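Local atomic coordinates of glyoxylate reductase (Paecilomyces sp. J18, PDB entry 3WNV), a protein that catalyses the reduction of glyoxylate, probably to glycolate with a nicotinamide cofactor, as a member of the D-isomer-specific 2-hydroxyacid dehydrogenase family. Residues V13-E18 with M303-L308; L160-I165 with I180-R185; I225-L230 with E250-R255. One frame throughout, in Å; residues are numbered along the deposited sequence.

From the N terminus the chain makes strand 5-9 and then the loop and helix start that form the first half of contact 1. Its other half, on helix 297-317, comes only near the C terminus, so this contact closes a loop of almost the whole chain and ties the two ends together on the five-stranded parallel sheet. Contacts 2 and 3 both nest inside that loop, one after the other and without crossing. Contact 2 closes a beta-alpha-beta unit of the seven-stranded Rossmann sheet, while contact 3 joins two helices farther along the same sheet. The centres of contacts 2 and 3 are about 20 Å apart; those of contacts 1 and 3, on opposite sides of the chain's centre, are about 39 Å apart.

Contact 1 (V13-E18 with M303-L308); sequences VHARAE and MELLVL
The buried carboxylate of Glu304 reaches across to the backbone of Val13 and His14, OE2 receiving the N-H of Val13 and OE1 that of His14. Val13 N lies 2.9 Å from Glu304 OE2, almost straight on the N-H, while His14 N meets the syn lone pair of Glu304 OE1 at 2.7 Å. A long acid suits this place because its chain, extended beyond CG (chi2 -177°), carries two acceptors from the helix to a loop that turns two N-H groups toward it. An alanine here would probably leave both N-H groups without these acceptors and open a gap beside the loop. The contact belongs to the domain built on the five-stranded parallel sheet, where the C-terminal helix 297-317 returns to the N-terminal strands and rests on Tyr55 and Asn85. Next to the carboxylate, Ala15, the N-cap of helix 16-21, is small enough to come close: its CB packs 3.7 Å from Leu308 CD1. The outer side faces solvent. There Glu18 CG lies 3.5 Å from Leu305 CD2, and the bend at chi2 (78°) brings CD beside the same methyl. His14 bonds through NE2 to Gln300, while the exposed Val13 sets CG1 over the ring centre.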
loop_
_atom_site.group_PDB
_atom_site.type_symbol
_atom_site.label_atom_id
_atom_site.label_comp_id
_atom_site.label_asym_id
_atom_site.label_seq_id
_atom_site.Cartn_x
_atom_site.Cartn_y
_atom_site.Cartn_z
ATOM N N VAL A 13 5.318 -2.126 17.548
ATOM C CA VAL A 13 4.718 -3.367 18.019
ATOM C C VAL A 13 5.766 -4.431 18.227
ATOM O O VAL A 13 5.758 -5.135 19.250
ATOM C CB VAL A 13 3.687 -3.899 17.013
ATOM C CG1 VAL A 13 3.036 -5.183 17.553
ATOM C CG2 VAL A 13 2.642 -2.835 16.666
ATOM N N HIS A 14 6.682 -4.560 17.274
ATOM C CA HIS A 14 7.570 -5.724 17.268
ATOM C C HIS A 14 9.011 -5.404 17.603
ATOM O O HIS A 14 9.772 -6.314 17.923
ATOM C CB HIS A 14 7.554 -6.418 15.910
ATOM C CG HIS A 14 6.187 -6.772 15.435
ATOM N ND1 HIS A 14 5.483 -7.839 15.949
ATOM C CD2 HIS A 14 5.386 -6.192 14.509
ATOM C CE1 HIS A 14 4.303 -7.905 15.343
ATOM N NE2 HIS A 14 4.216 -6.906 14.481
ATOM N N ALA A 15 9.389 -4.134 17.503
ATOM C CA ALA A 15 10.801 -3.776 17.549
ATOM C C ALA A 15 11.087 -2.760 18.641
ATOM O O ALA A 15 11.965 -1.901 18.486
ATOM C CB ALA A 15 11.243 -3.266 16.218
ATOM N N ARG A 16 10.359 -2.879 19.759
ATOM C CA ARG A 16 10.523 -1.964 20.867
ATOM C C ARG A 16 11.978 -1.957 21.354
ATOM O O ARG A 16 12.499 -0.913 21.710
ATOM C CB ARG A 16 9.580 -2.313 22.030
ATOM C CG ARG A 16 8.132 -1.867 21.842
ATOM C CD ARG A 16 7.950 -0.317 21.820
ATOM N NE ARG A 16 8.592 0.423 22.918
ATOM C CZ ARG A 16 8.331 1.702 23.221
ATOM N NH1 ARG A 16 7.421 2.393 22.553
ATOM N NH2 ARG A 16 8.965 2.292 24.207
ATOM N N ALA A 17 12.630 -3.124 21.384
ATOM C CA ALA A 17 14.027 -3.203 21.838
ATOM C C ALA A 17 14.963 -2.344 21.008
ATOM O O ALA A 17 15.849 -1.683 21.551
ATOM C CB ALA A 17 14.501 -4.624 21.816
ATOM N N GLU A 18 14.741 -2.352 19.700
ATOM C CA GLU A 18 15.570 -1.605 18.752
ATOM C C GLU A 18 15.324 -0.109 18.902
ATOM O O GLU A 18 16.248 0.688 18.736
ATOM C CB GLU A 18 15.304 -2.076 17.315
ATOM C CG GLU A 18 15.943 -3.461 16.975
ATOM C CD GLU A 18 15.190 -4.679 17.519
ATOM O OE1 GLU A 18 14.066 -4.539 18.061
ATOM O OE2 GLU A 18 15.722 -5.812 17.385
ATOM N N MET A 303 9.403 -4.508 8.544
ATOM C CA MET A 303 9.112 -3.103 8.195
ATOM C C MET A 303 9.576 -2.165 9.335
ATOM O O MET A 303 10.283 -1.200 9.084
ATOM C CB MET A 303 7.635 -2.922 7.873
ATOM C CG MET A 303 7.143 -3.554 6.495
ATOM S SD MET A 303 5.369 -3.620 6.563
ATOM C CE MET A 303 4.996 -1.932 6.091
ATOM N N GLU A 304 9.158 -2.440 10.569
ATOM C CA GLU A 304 9.698 -1.685 11.721
ATOM C C GLU A 304 11.226 -1.599 11.781
ATOM O O GLU A 304 11.760 -0.512 12.067
ATOM C CB GLU A 304 9.115 -2.202 13.029
ATOM C CG GLU A 304 7.648 -1.895 13.140
ATOM C CD GLU A 304 7.020 -2.312 14.447
ATOM O OE1 GLU A 304 7.594 -3.137 15.198
ATOM O OE2 GLU A 304 5.895 -1.847 14.713
ATOM N N LEU A 305 11.918 -2.720 11.588
ATOM C CA LEU A 305 13.378 -2.741 11.668
ATOM C C LEU A 305 14.007 -1.854 10.595
ATOM O O LEU A 305 15.021 -1.186 10.853
ATOM C CB LEU A 305 13.923 -4.173 11.598
ATOM C CG LEU A 305 13.613 -5.049 12.807
ATOM C CD1 LEU A 305 14.116 -6.469 12.570
ATOM C CD2 LEU A 305 14.228 -4.480 14.063
ATOM N N LEU A 306 13.414 -1.862 9.396
ATOM C CA LEU A 306 13.882 -1.003 8.307
ATOM C C LEU A 306 13.740 0.477 8.648
ATOM O O LEU A 306 14.645 1.261 8.400
ATOM C CB LEU A 306 13.147 -1.329 6.985
ATOM C CG LEU A 306 13.594 -0.542 5.737
ATOM C CD1 LEU A 306 15.107 -0.644 5.484
ATOM C CD2 LEU A 306 12.799 -1.078 4.574
ATOM N N VAL A 307 12.621 0.867 9.251
ATOM C CA VAL A 307 12.463 2.250 9.681
ATOM C C VAL A 307 13.494 2.616 10.744
ATOM O O VAL A 307 14.089 3.705 10.710
ATOM C CB VAL A 307 11.035 2.499 10.233
ATOM C CG1 VAL A 307 10.826 3.995 10.521
ATOM C CG2 VAL A 307 9.998 2.027 9.216
ATOM N N LEU A 308 13.744 1.695 11.682
ATOM C CA LEU A 308 14.619 2.009 12.796
ATOM C C LEU A 308 16.062 2.058 12.307
ATOM O O LEU A 308 16.862 2.813 12.835
ATOM C CB LEU A 308 14.408 1.033 13.962
ATOM C CG LEU A 308 13.049 1.267 14.662
ATOM C CD1 LEU A 308 12.660 0.064 15.532
ATOM C CD2 LEU A 308 13.055 2.546 15.502
#

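Contact 2 (L160-I165 with I180-R185); sequences LGMGGI and IIYHNR
Asn184 holds the main chain of Met162 with both ends of its amide, just beyond the two strands, 156-160 and 179-183, of a Rossmann beta-alpha-beta unit. Leu160 and His183 pair in parallel, and the Gly161-Met162-Gly163 turn follows, consistent with the glycine-rich dinucleotide-binding motif. Asn184 CG stands beside its own backbone N (chi1 -75°); OD1 accepts Met162 N at 2.7 Å in the carbonyl plane, on a lone pair, and ND2 gives a bond of 2.9 Å to Met162 O, which lies in the amide plane. The two bonds fix the flip of the amide. Gly161 N-H bonds to His183 O, and the backbone angles of Gly161 would jam a CB against the preceding carbonyl oxygen. Met162 has CG anti to the backbone N (chi1 166°), over one face of the Tyr182 ring toward the rim, with CB only 3.4 Å from Tyr182 CD2. Flexible and apolar, its chain bends at chi2 and chi3, bringing CE 3.9 Å from Tyr182 CB. The phenol of Tyr182 bonds to Glu193 and Leu188 N. On the other face of the sheet, Leu160 and His183 run side by side, with Leu160 CD1 in the imidazole plane, 4.0 Å from His183 CD2.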
loop_
_atom_site.group_PDB
_atom_site.type_symbol
_atom_site.label_atom_id
_atom_site.label_comp_id
_atom_site.label_asym_id
_atom_site.label_seq_id
_atom_site.Cartn_x
_atom_site.Cartn_y
_atom_site.Cartn_z
ATOM N N LEU A 160 -0.675 -3.087 -13.867
ATOM C CA LEU A 160 -0.411 -1.650 -14.046
ATOM C C LEU A 160 0.482 -1.162 -12.906
ATOM O O LEU A 160 0.013 -1.010 -11.805
ATOM C CB LEU A 160 -1.737 -0.886 -14.036
ATOM C CG LEU A 160 -1.649 0.642 -14.162
ATOM C CD1 LEU A 160 -1.062 0.992 -15.517
ATOM C CD2 LEU A 160 -3.043 1.198 -13.987
ATOM N N GLY A 161 1.763 -0.899 -13.193
ATOM C CA GLY A 161 2.712 -0.497 -12.177
ATOM C C GLY A 161 3.474 -1.726 -11.751
ATOM O O GLY A 161 3.198 -2.330 -10.729
ATOM N N MET A 162 4.416 -2.112 -12.597
ATOM C CA MET A 162 5.288 -3.231 -12.348
ATOM C C MET A 162 6.480 -2.676 -11.570
ATOM O O MET A 162 7.262 -1.856 -12.067
ATOM C CB MET A 162 5.719 -3.832 -13.694
ATOM C CG MET A 162 6.876 -4.792 -13.626
ATOM S SD MET A 162 6.337 -6.307 -12.823
ATOM C CE MET A 162 5.397 -7.051 -14.144
ATOM N N GLY A 163 6.566 -3.080 -10.315
ATOM C CA GLY A 163 7.607 -2.636 -9.416
ATOM C C GLY A 163 7.954 -3.841 -8.585
ATOM O O GLY A 163 7.782 -4.968 -9.054
ATOM N N GLY A 164 8.414 -3.616 -7.358
ATOM C CA GLY A 164 8.839 -4.703 -6.514
ATOM C C GLY A 164 7.686 -5.638 -6.211
ATOM O O GLY A 164 7.842 -6.872 -6.266
ATOM N N ILE A 165 6.527 -5.070 -5.878
ATOM C CA ILE A 165 5.366 -5.908 -5.578
ATOM C C ILE A 165 4.891 -6.646 -6.828
ATOM O O ILE A 165 4.643 -7.839 -6.769
ATOM C CB ILE A 165 4.222 -5.124 -4.963
ATOM C CG1 ILE A 165 4.628 -4.648 -3.548
ATOM C CG2 ILE A 165 3.010 -6.048 -4.788
ATOM C CD1 ILE A 165 3.749 -3.510 -2.992
ATOM N N ILE A 180 2.258 -12.980 -18.514
ATOM C CA ILE A 180 2.312 -11.707 -17.772
ATOM C C ILE A 180 2.512 -10.539 -18.726
ATOM O O ILE A 180 3.429 -10.555 -19.553
ATOM C CB ILE A 180 3.452 -11.673 -16.746
ATOM C CG1 ILE A 180 3.525 -12.989 -15.978
ATOM C CG2 ILE A 180 3.314 -10.446 -15.810
ATOM C CD1 ILE A 180 2.257 -13.272 -15.101
ATOM N N ILE A 181 1.643 -9.541 -18.634
ATOM C CA ILE A 181 1.860 -8.277 -19.351
ATOM C C ILE A 181 1.817 -7.117 -18.364
ATOM O O ILE A 181 1.245 -7.228 -17.277
ATOM C CB ILE A 181 0.838 -8.029 -20.490
ATOM C CG1 ILE A 181 -0.600 -7.985 -19.932
ATOM C CG2 ILE A 181 0.968 -9.116 -21.548
ATOM C CD1 ILE A 181 -1.657 -7.607 -21.036
ATOM N N TYR A 182 2.398 -5.986 -18.743
ATOM C CA TYR A 182 2.399 -4.846 -17.835
ATOM C C TYR A 182 2.514 -3.526 -18.559
ATOM O O TYR A 182 2.995 -3.441 -19.696
ATOM C CB TYR A 182 3.545 -4.957 -16.820
ATOM C CG TYR A 182 4.876 -4.458 -17.374
ATOM C CD1 TYR A 182 5.649 -5.257 -18.226
ATOM C CD2 TYR A 182 5.367 -3.197 -17.037
ATOM C CE1 TYR A 182 6.881 -4.795 -18.757
ATOM C CE2 TYR A 182 6.599 -2.747 -17.546
ATOM C CZ TYR A 182 7.342 -3.552 -18.393
ATOM O OH TYR A 182 8.560 -3.081 -18.875
ATOM N N HIS A 183 2.099 -2.476 -17.860
ATOM C CA HIS A 183 2.305 -1.120 -18.346
ATOM C C HIS A 183 2.810 -0.228 -17.222
ATOM O O HIS A 183 2.203 -0.138 -16.147
ATOM C CB HIS A 183 1.028 -0.513 -18.923
ATOM C CG HIS A 183 1.216 0.908 -19.376
ATOM N ND1 HIS A 183 1.943 1.231 -20.502
ATOM C CD2 HIS A 183 0.860 2.088 -18.805
ATOM C CE1 HIS A 183 1.978 2.550 -20.639
ATOM N NE2 HIS A 183 1.342 3.090 -19.622
ATOM N N ASN A 184 3.941 0.407 -17.481
ATOM C CA ASN A 184 4.435 1.487 -16.643
ATOM C C ASN A 184 4.568 2.648 -17.602
ATOM O O ASN A 184 4.618 2.432 -18.808
ATOM C CB ASN A 184 5.827 1.150 -16.100
ATOM C CG ASN A 184 5.790 0.138 -14.993
ATOM O OD1 ASN A 184 4.776 -0.577 -14.802
ATOM N ND2 ASN A 184 6.890 0.075 -14.227
ATOM N N ARG A 185 4.684 3.875 -17.094
ATOM C CA ARG A 185 4.916 5.006 -17.987
ATOM C C ARG A 185 6.164 4.769 -18.862
ATOM O O ARG A 185 6.167 5.084 -20.059
ATOM C CB ARG A 185 5.082 6.283 -17.176
ATOM C CG ARG A 185 5.986 7.279 -17.868
ATOM C CD ARG A 185 6.001 8.636 -17.196
ATOM N NE ARG A 185 6.035 8.583 -15.739
ATOM C CZ ARG A 185 5.039 8.979 -14.947
ATOM N NH1 ARG A 185 3.911 9.469 -15.457
ATOM N NH2 ARG A 185 5.176 8.886 -13.635
#

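Contact 3 (I225-L230 with E250-R255); sequences IGEKEL and EKALVR
Glu227 and Arg255 form a salt bridge between the start of helix 227-232 and the second turn of helix 250-259, two helices of the Rossmann domain that come before and after strand 237-241 of its parallel sheet. Glu227 OE2 stands 2.6 Å from Arg255 NH2, but the hydrogen bond is weak because its N-H angle is only 128°; the carboxylate and guanidinium planes are turned 68° apart. Both residues are exposed, and long charged chains can meet there without burying a charge. Arg255 bends at chi3 (-69°), and one face of its guanidinium lies against Ala252 CA. Within the first helix, Glu229 OE1 accepts the N-H of the N-cap Gly226 at 2.8 Å, one half of a capping box whose reciprocal side-chain bond a glycine cannot make. Deeper in, Ala252 is small enough for the helices to approach, its CB 3.8 Å from Glu227 CG. Leu230 reaches past that methyl, CD1 4.0 Å from Ala252 CB, toward Leu253; both leucines also pack on Ile239 of strand 237-241, filling the layer between helices and sheet. The leucines touch loosely, Leu230 CD2 being 4.5 Å from Leu253 CD1, whereas Leu230 CD1 comes 3.5 Å from Ala252 O.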
loop_
_atom_site.group_PDB
_atom_site.type_symbol
_atom_site.label_atom_id
_atom_site.label_comp_id
_atom_site.label_asym_id
_atom_site.label_seq_id
_atom_site.Cartn_x
_atom_site.Cartn_y
_atom_site.Cartn_z
ATOM N N ILE A 225 -8.487 4.070 -12.876
ATOM C CA ILE A 225 -9.470 3.136 -13.446
ATOM C C ILE A 225 -10.878 3.662 -13.136
ATOM O O ILE A 225 -11.366 3.537 -12.032
ATOM C CB ILE A 225 -9.261 1.700 -12.869
ATOM C CG1 ILE A 225 -7.791 1.286 -13.049
ATOM C CG2 ILE A 225 -10.235 0.667 -13.489
ATOM C CD1 ILE A 225 -7.420 1.085 -14.477
ATOM N N GLY A 226 -11.502 4.321 -14.103
ATOM C CA GLY A 226 -12.868 4.754 -13.932
ATOM C C GLY A 226 -13.737 4.143 -15.023
ATOM O O GLY A 226 -13.349 3.146 -15.620
ATOM N N GLU A 227 -14.903 4.739 -15.272
ATOM C CA GLU A 227 -15.891 4.152 -16.191
ATOM C C GLU A 227 -15.297 3.846 -17.538
ATOM O O GLU A 227 -15.545 2.771 -18.109
ATOM C CB GLU A 227 -17.011 5.146 -16.444
ATOM C CG GLU A 227 -18.065 5.233 -15.394
ATOM C CD GLU A 227 -19.327 5.849 -15.967
ATOM O OE1 GLU A 227 -19.378 6.012 -17.207
ATOM O OE2 GLU A 227 -20.252 6.159 -15.190
ATOM N N LYS A 228 -14.554 4.821 -18.061
ATOM C CA LYS A 228 -13.952 4.730 -19.400
ATOM C C LYS A 228 -13.032 3.513 -19.481
ATOM O O LYS A 228 -13.070 2.754 -20.459
ATOM C CB LYS A 228 -13.128 5.993 -19.735
ATOM C CG LYS A 228 -13.619 6.817 -20.934
ATOM C CD LYS A 228 -12.448 7.545 -21.641
ATOM C CE LYS A 228 -11.798 6.672 -22.740
ATOM N NZ LYS A 228 -12.789 6.060 -23.726
ATOM N N GLU A 229 -12.192 3.333 -18.459
ATOM C CA GLU A 229 -11.232 2.240 -18.452
ATOM C C GLU A 229 -11.875 0.877 -18.263
ATOM O O GLU A 229 -11.457 -0.108 -18.867
ATOM C CB GLU A 229 -10.188 2.470 -17.349
ATOM C CG GLU A 229 -9.243 3.656 -17.637
ATOM C CD GLU A 229 -9.919 5.008 -17.523
ATOM O OE1 GLU A 229 -10.905 5.151 -16.738
ATOM O OE2 GLU A 229 -9.476 5.933 -18.233
ATOM N N LEU A 230 -12.902 0.807 -17.425
ATOM C CA LEU A 230 -13.610 -0.441 -17.222
ATOM C C LEU A 230 -14.245 -0.871 -18.539
ATOM O O LEU A 230 -14.311 -2.074 -18.846
ATOM C CB LEU A 230 -14.693 -0.265 -16.152
ATOM C CG LEU A 230 -14.097 -0.040 -14.757
ATOM C CD1 LEU A 230 -15.147 0.474 -13.797
ATOM C CD2 LEU A 230 -13.441 -1.333 -14.199
ATOM N N GLU A 250 -14.634 3.544 -7.229
ATOM C CA GLU A 250 -15.280 2.351 -6.675
ATOM C C GLU A 250 -16.753 2.310 -7.059
ATOM O O GLU A 250 -17.333 1.235 -7.246
ATOM C CB GLU A 250 -15.100 2.336 -5.151
ATOM C CG GLU A 250 -15.332 0.974 -4.505
ATOM C CD GLU A 250 -14.767 0.953 -3.074
ATOM O OE1 GLU A 250 -13.526 1.068 -2.966
ATOM O OE2 GLU A 250 -15.538 0.864 -2.064
ATOM N N LYS A 251 -17.367 3.472 -7.211
ATOM C CA LYS A 251 -18.779 3.483 -7.609
ATOM C C LYS A 251 -18.911 2.983 -9.041
ATOM O O LYS A 251 -19.834 2.248 -9.364
ATOM C CB LYS A 251 -19.410 4.864 -7.457
ATOM C CG LYS A 251 -19.778 5.221 -6.029
ATOM C CD LYS A 251 -20.286 6.630 -5.987
ATOM C CE LYS A 251 -20.458 7.088 -4.551
ATOM N NZ LYS A 251 -20.732 8.550 -4.471
ATOM N N ALA A 252 -17.958 3.341 -9.894
ATOM C CA ALA A 252 -17.955 2.825 -11.265
ATOM C C ALA A 252 -17.656 1.328 -11.339
ATOM O O ALA A 252 -18.197 0.597 -12.186
ATOM C CB ALA A 252 -16.946 3.598 -12.122
ATOM N N LEU A 253 -16.788 0.869 -10.459
ATOM C CA LEU A 253 -16.469 -0.545 -10.356
ATOM C C LEU A 253 -17.739 -1.315 -9.976
ATOM O O LEU A 253 -18.041 -2.379 -10.560
ATOM C CB LEU A 253 -15.357 -0.734 -9.312
ATOM C CG LEU A 253 -15.099 -2.213 -8.977
ATOM C CD1 LEU A 253 -14.445 -2.885 -10.130
ATOM C CD2 LEU A 253 -14.216 -2.288 -7.709
ATOM N N VAL A 254 -18.506 -0.776 -9.024
ATOM C CA VAL A 254 -19.768 -1.435 -8.632
ATOM C C VAL A 254 -20.742 -1.534 -9.820
ATOM O O VAL A 254 -21.322 -2.602 -10.087
ATOM C CB VAL A 254 -20.429 -0.735 -7.425
ATOM C CG1 VAL A 254 -21.906 -1.226 -7.258
ATOM C CG2 VAL A 254 -19.617 -1.016 -6.133
ATOM N N ARG A 255 -20.923 -0.440 -10.562
ATOM C CA ARG A 255 -21.783 -0.519 -11.742
ATOM C C ARG A 255 -21.314 -1.550 -12.780
ATOM O O ARG A 255 -22.126 -2.166 -13.469
ATOM C CB ARG A 255 -21.916 0.862 -12.408
ATOM C CG ARG A 255 -22.457 1.932 -11.465
ATOM C CD ARG A 255 -22.870 3.193 -12.219
ATOM N NE ARG A 255 -21.721 3.922 -12.765
ATOM C CZ ARG A 255 -21.009 4.840 -12.099
ATOM N NH1 ARG A 255 -21.302 5.146 -10.843
ATOM N NH2 ARG A 255 -19.997 5.463 -12.693
#